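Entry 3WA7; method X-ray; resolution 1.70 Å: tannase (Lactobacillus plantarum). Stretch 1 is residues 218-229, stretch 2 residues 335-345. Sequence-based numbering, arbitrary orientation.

Stretch 1, residues 218-229: WQFNGINDWHRY
Stretch 2 335-345: YLKSLTRMKAV

A single buried arginine can organise the joint between two chain segments, and the contact between residues 218-229 and 335-345 of this tannase is a compact example. Arg-341, buried and covered more extensively by the other stretch than any other residue here, reaches across with its side chain while its backbone carbonyl receives a bond in return. Its chain runs t, t, m with chi4 at -83°, and with this bend the guanidinium meets the backbone oxygens of a turn. Arg-341 NE donates to Ile-223 O at 2.8 Å, with Ile-223 O near the guanidinium plane; Arg-341 NH2 makes a weak bond to Phe-220 O at 3.1 Å, its angle only 132°. Arg-341 NH1 turns back to its own stretch, donating to Lys-343 O at 3.0 Å.

The oxygens that receive these bonds from stretch 2 lie at the two ends of a turn. Stretch 1 leaves its helix after Phe-220 and passes through a type II turn from Phe-220 to Ile-223, closed by Ile-223 N to Phe-220 O at 3.0 Å, so that Phe-220 O serves both the turn and the arginine. Gly-222 sits at phi/psi 101/-20, where a CB would jam against the preceding carbonyl oxygen; glycine is suited to that corner.

From Asp-225 to Tyr-229 the first stretch is a strand. Stretch 2 finishes its helix at Leu-339, and Thr-340, with positive phi (84/149), takes the chain out of the helix into a loop. In register, Trp-226 CA lies 4.8 Å from Arg-341 CA, and His-227 CA 4.9 Å from Met-342 CA, the numbers rising together along both chains. His-227 N donates to Arg-341 O at 2.9 Å, while CA-H...O contacts supplement it: Trp-226 CA to Arg-341 O and Met-342 CA to His-227 O, each 3.3 Å. Water 1 extends the link, donating to Asp-225 O at 2.6 Å and accepting from Arg-341 N at 2.9 Å.

Apolar groups pack around this polar framework. Phe-220 (chi1 m) points toward stretch 2 and lays one ring face under Arg-341 CA, 3.9 Å from the ring centroid; its CB in turn lies over a face of the arginine guanidinium, 3.4 Å from Arg-341 NH2. Ile-223 (m, t) places CD1 3.9 Å from CB of Leu-336, whose m, t side chain also brings CD1 to 3.3 Å from Gln-219 O. Branched aliphatic chains suit this helix-turn junction, where they fill space without asking for polar partners.

Further along, Trp-226 (p) offers a face of its five-membered ring to Ala-344 CB, 4.2 Å from the centroid, a small methyl that fits close to the flat indole. Arg-228 points toward stretch 2, with Lys-343 CG over one guanidinium face, 3.6 Å from Arg-228 NH1, and the selenomethionine Met-342 bringing CE to 3.6 Å from Arg-228 NH2. His-227 (m) is steadied within its strand by His-227 NE2 donating to Asp-225 OD2 at 2.7 Å. Altogether 857 Å² is buried, at the price of one unpartnered oxygen, Met-342 O.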

# COMPACT_ATOMS: atom_id res chain seq x y z
N TRP A 218 -15.24 14.30 -2.02
CA TRP A 218 -15.72 14.43 -3.39
C TRP A 218 -16.58 13.19 -3.63
O TRP A 218 -17.64 13.27 -4.26
CB TRP A 218 -14.56 14.43 -4.39
CG TRP A 218 -15.03 14.15 -5.80
CD1 TRP A 218 -15.64 15.03 -6.65
CD2 TRP A 218 -14.99 12.89 -6.47
NE1 TRP A 218 -16.00 14.38 -7.81
CE2 TRP A 218 -15.62 13.07 -7.73
CE3 TRP A 218 -14.50 11.62 -6.14
CZ2 TRP A 218 -15.76 12.03 -8.65
CZ3 TRP A 218 -14.65 10.58 -7.06
CH2 TRP A 218 -15.27 10.80 -8.30
N GLN A 219 -16.13 12.06 -3.12
CA GLN A 219 -16.84 10.80 -3.30
C GLN A 219 -18.08 10.62 -2.42
O GLN A 219 -19.13 10.20 -2.91
CB GLN A 219 -15.90 9.63 -3.08
CG GLN A 219 -16.55 8.26 -3.30
CD GLN A 219 -15.54 7.14 -3.30
OE1 GLN A 219 -14.53 7.21 -4.00
NE2 GLN A 219 -15.80 6.10 -2.53
N PHE A 220 -17.97 10.94 -1.14
CA PHE A 220 -19.08 10.72 -0.23
C PHE A 220 -19.93 11.90 0.23
O PHE A 220 -20.82 11.74 1.06
CB PHE A 220 -18.59 9.94 1.00
CG PHE A 220 -18.25 8.50 0.72
CD1 PHE A 220 -16.94 8.04 0.83
CD2 PHE A 220 -19.25 7.61 0.34
CE1 PHE A 220 -16.63 6.69 0.58
CE2 PHE A 220 -18.95 6.26 0.08
CZ PHE A 220 -17.64 5.81 0.20
N ASN A 221 -19.67 13.10 -0.29
CA ASN A 221 -20.48 14.24 0.11
C ASN A 221 -21.93 13.93 -0.21
O ASN A 221 -22.24 13.40 -1.28
CB ASN A 221 -20.04 15.50 -0.64
CG ASN A 221 -20.93 16.69 -0.32
OD1 ASN A 221 -21.77 17.08 -1.13
ND2 ASN A 221 -20.75 17.26 0.86
N GLY A 222 -22.83 14.25 0.72
CA GLY A 222 -24.24 13.98 0.49
C GLY A 222 -24.69 12.73 1.22
O GLY A 222 -25.89 12.53 1.45
N ILE A 223 -23.74 11.88 1.58
CA ILE A 223 -24.03 10.65 2.32
C ILE A 223 -23.59 10.97 3.74
O ILE A 223 -22.40 10.92 4.07
CB ILE A 223 -23.21 9.47 1.74
CG1 ILE A 223 -23.59 9.26 0.27
CG2 ILE A 223 -23.46 8.21 2.56
CD1 ILE A 223 -22.72 8.26 -0.47
N ASN A 224 -24.56 11.31 4.59
CA ASN A 224 -24.27 11.73 5.96
C ASN A 224 -24.16 10.70 7.07
O ASN A 224 -23.86 11.06 8.21
CB ASN A 224 -25.25 12.83 6.35
CG ASN A 224 -25.21 13.99 5.39
OD1 ASN A 224 -24.14 14.43 4.97
ND2 ASN A 224 -26.39 14.50 5.02
N ASP A 225 -24.42 9.44 6.78
CA ASP A 225 -24.28 8.42 7.81
C ASP A 225 -23.05 7.60 7.46
O ASP A 225 -22.82 7.29 6.30
CB ASP A 225 -25.52 7.52 7.89
CG ASP A 225 -25.93 6.97 6.54
OD1 ASP A 225 -26.30 7.78 5.66
OD2 ASP A 225 -25.90 5.74 6.35
N TRP A 226 -22.23 7.29 8.46
CA TRP A 226 -21.04 6.48 8.23
C TRP A 226 -21.15 5.19 9.02
O TRP A 226 -21.82 5.13 10.05
CB TRP A 226 -19.77 7.25 8.61
CG TRP A 226 -19.77 7.87 9.97
CD1 TRP A 226 -20.20 9.13 10.29
CD2 TRP A 226 -19.31 7.28 11.19
NE1 TRP A 226 -20.03 9.36 11.64
CE2 TRP A 226 -19.49 8.24 12.21
CE3 TRP A 226 -18.76 6.03 11.52
CZ2 TRP A 226 -19.14 7.99 13.54
CZ3 TRP A 226 -18.41 5.78 12.84
CH2 TRP A 226 -18.60 6.76 13.84
N HIS A 227 -20.48 4.15 8.52
CA HIS A 227 -20.52 2.83 9.15
C HIS A 227 -19.16 2.15 9.05
O HIS A 227 -18.58 2.08 7.98
CB HIS A 227 -21.56 1.96 8.45
CG HIS A 227 -22.90 2.62 8.31
ND1 HIS A 227 -23.87 2.55 9.30
CD2 HIS A 227 -23.41 3.41 7.34
CE1 HIS A 227 -24.91 3.27 8.93
NE2 HIS A 227 -24.66 3.81 7.75
N ARG A 228 -18.66 1.65 10.18
CA ARG A 228 -17.38 0.96 10.18
C ARG A 228 -17.30 0.00 11.36
O ARG A 228 -18.25 -0.13 12.13
CB ARG A 228 -16.22 1.97 10.24
CG ARG A 228 -16.15 2.75 11.54
CD ARG A 228 -15.28 4.00 11.40
NE ARG A 228 -13.88 3.69 11.08
CZ ARG A 228 -12.96 4.61 10.80
NH1 ARG A 228 -13.29 5.90 10.79
NH2 ARG A 228 -11.71 4.25 10.53
N TYR A 229 -16.16 -0.67 11.49
CA TYR A 229 -15.94 -1.58 12.60
C TYR A 229 -14.68 -1.13 13.31
O TYR A 229 -13.63 -0.95 12.68
CB TYR A 229 -15.77 -3.03 12.11
CG TYR A 229 -17.05 -3.66 11.61
CD1 TYR A 229 -17.51 -3.41 10.32
CD2 TYR A 229 -17.82 -4.48 12.43
CE1 TYR A 229 -18.71 -3.96 9.86
CE2 TYR A 229 -19.02 -5.03 11.99
CZ TYR A 229 -19.46 -4.77 10.70
OH TYR A 229 -20.65 -5.30 10.25
N TYR A 335 -24.75 4.14 -6.37
CA TYR A 335 -23.84 3.07 -5.98
C TYR A 335 -23.12 3.40 -4.68
O TYR A 335 -23.04 2.57 -3.77
CB TYR A 335 -22.79 2.82 -7.08
CG TYR A 335 -21.75 1.80 -6.69
CD1 TYR A 335 -22.06 0.44 -6.63
CD2 TYR A 335 -20.45 2.19 -6.34
CE1 TYR A 335 -21.11 -0.50 -6.23
CE2 TYR A 335 -19.50 1.26 -5.94
CZ TYR A 335 -19.84 -0.09 -5.88
OH TYR A 335 -18.91 -1.02 -5.48
N LEU A 336 -22.61 4.62 -4.58
CA LEU A 336 -21.90 5.05 -3.39
C LEU A 336 -22.77 5.03 -2.14
O LEU A 336 -22.32 4.64 -1.06
CB LEU A 336 -21.30 6.45 -3.61
CG LEU A 336 -20.24 6.43 -4.71
CD1 LEU A 336 -19.83 7.84 -5.07
CD2 LEU A 336 -19.04 5.60 -4.25
N LYS A 337 -24.03 5.44 -2.29
CA LYS A 337 -24.95 5.43 -1.15
C LYS A 337 -25.20 3.98 -0.73
O LYS A 337 -25.31 3.67 0.46
CB LYS A 337 -26.27 6.10 -1.54
CG LYS A 337 -27.31 6.12 -0.43
CD LYS A 337 -28.57 6.84 -0.88
CE LYS A 337 -29.62 6.84 0.23
NZ LYS A 337 -30.89 7.49 -0.22
N SER A 338 -25.29 3.10 -1.72
CA SER A 338 -25.53 1.68 -1.49
C SER A 338 -24.32 1.04 -0.82
O SER A 338 -24.45 0.23 0.10
CB SER A 338 -25.83 0.98 -2.82
OG SER A 338 -26.16 -0.38 -2.63
N LEU A 339 -23.13 1.43 -1.27
CA LEU A 339 -21.88 0.90 -0.73
C LEU A 339 -21.65 1.37 0.71
O LEU A 339 -21.14 0.62 1.55
CB LEU A 339 -20.72 1.35 -1.61
CG LEU A 339 -19.32 0.89 -1.20
CD1 LEU A 339 -19.28 -0.64 -1.14
CD2 LEU A 339 -18.31 1.42 -2.19
N THR A 340 -22.05 2.62 0.96
CA THR A 340 -21.95 3.32 2.25
C THR A 340 -20.61 3.98 2.55
O THR A 340 -19.54 3.52 2.12
CB THR A 340 -22.32 2.42 3.48
OG1 THR A 340 -21.24 1.53 3.78
CG2 THR A 340 -23.59 1.63 3.20
N ARG A 341 -20.69 5.07 3.30
CA ARG A 341 -19.52 5.83 3.73
C ARG A 341 -18.96 5.13 4.96
O ARG A 341 -19.72 4.69 5.82
CB ARG A 341 -19.94 7.26 4.09
CG ARG A 341 -18.90 8.05 4.87
CD ARG A 341 -19.52 9.27 5.55
NE ARG A 341 -19.70 10.40 4.63
CZ ARG A 341 -18.75 11.27 4.32
NH1 ARG A 341 -17.54 11.16 4.85
NH2 ARG A 341 -19.02 12.27 3.49
N MSE A 342 -17.64 5.03 5.04
CA MSE A 342 -17.00 4.37 6.17
C MSE A 342 -16.50 5.37 7.21
O MSE A 342 -16.82 5.25 8.39
CB MSE A 342 -15.81 3.54 5.67
CG MSE A 342 -15.08 2.80 6.77
SE MSE A 342 -13.42 2.07 6.13
CE MSE A 342 -12.48 1.98 7.81
N LYS A 343 -15.72 6.34 6.75
CA LYS A 343 -15.13 7.34 7.64
C LYS A 343 -15.86 8.67 7.71
O LYS A 343 -16.56 9.07 6.77
CB LYS A 343 -13.68 7.58 7.21
CG LYS A 343 -12.82 6.32 7.24
CD LYS A 343 -11.44 6.56 6.68
CE LYS A 343 -10.57 5.31 6.79
NZ LYS A 343 -9.20 5.54 6.26
N ALA A 344 -15.70 9.36 8.84
CA ALA A 344 -16.32 10.66 9.06
C ALA A 344 -15.51 11.76 8.38
O ALA A 344 -14.70 11.48 7.49
CB ALA A 344 -16.44 10.93 10.56
N VAL A 345 -15.70 13.01 8.81
CA VAL A 345 -15.00 14.14 8.21
C VAL A 345 -14.21 14.99 9.21
O VAL A 345 -14.74 15.42 10.22
CB VAL A 345 -16.02 15.07 7.50
CG1 VAL A 345 -15.29 16.17 6.73
CG2 VAL A 345 -16.91 14.27 6.58
O HOH W 1 -23.33 5.52 4.42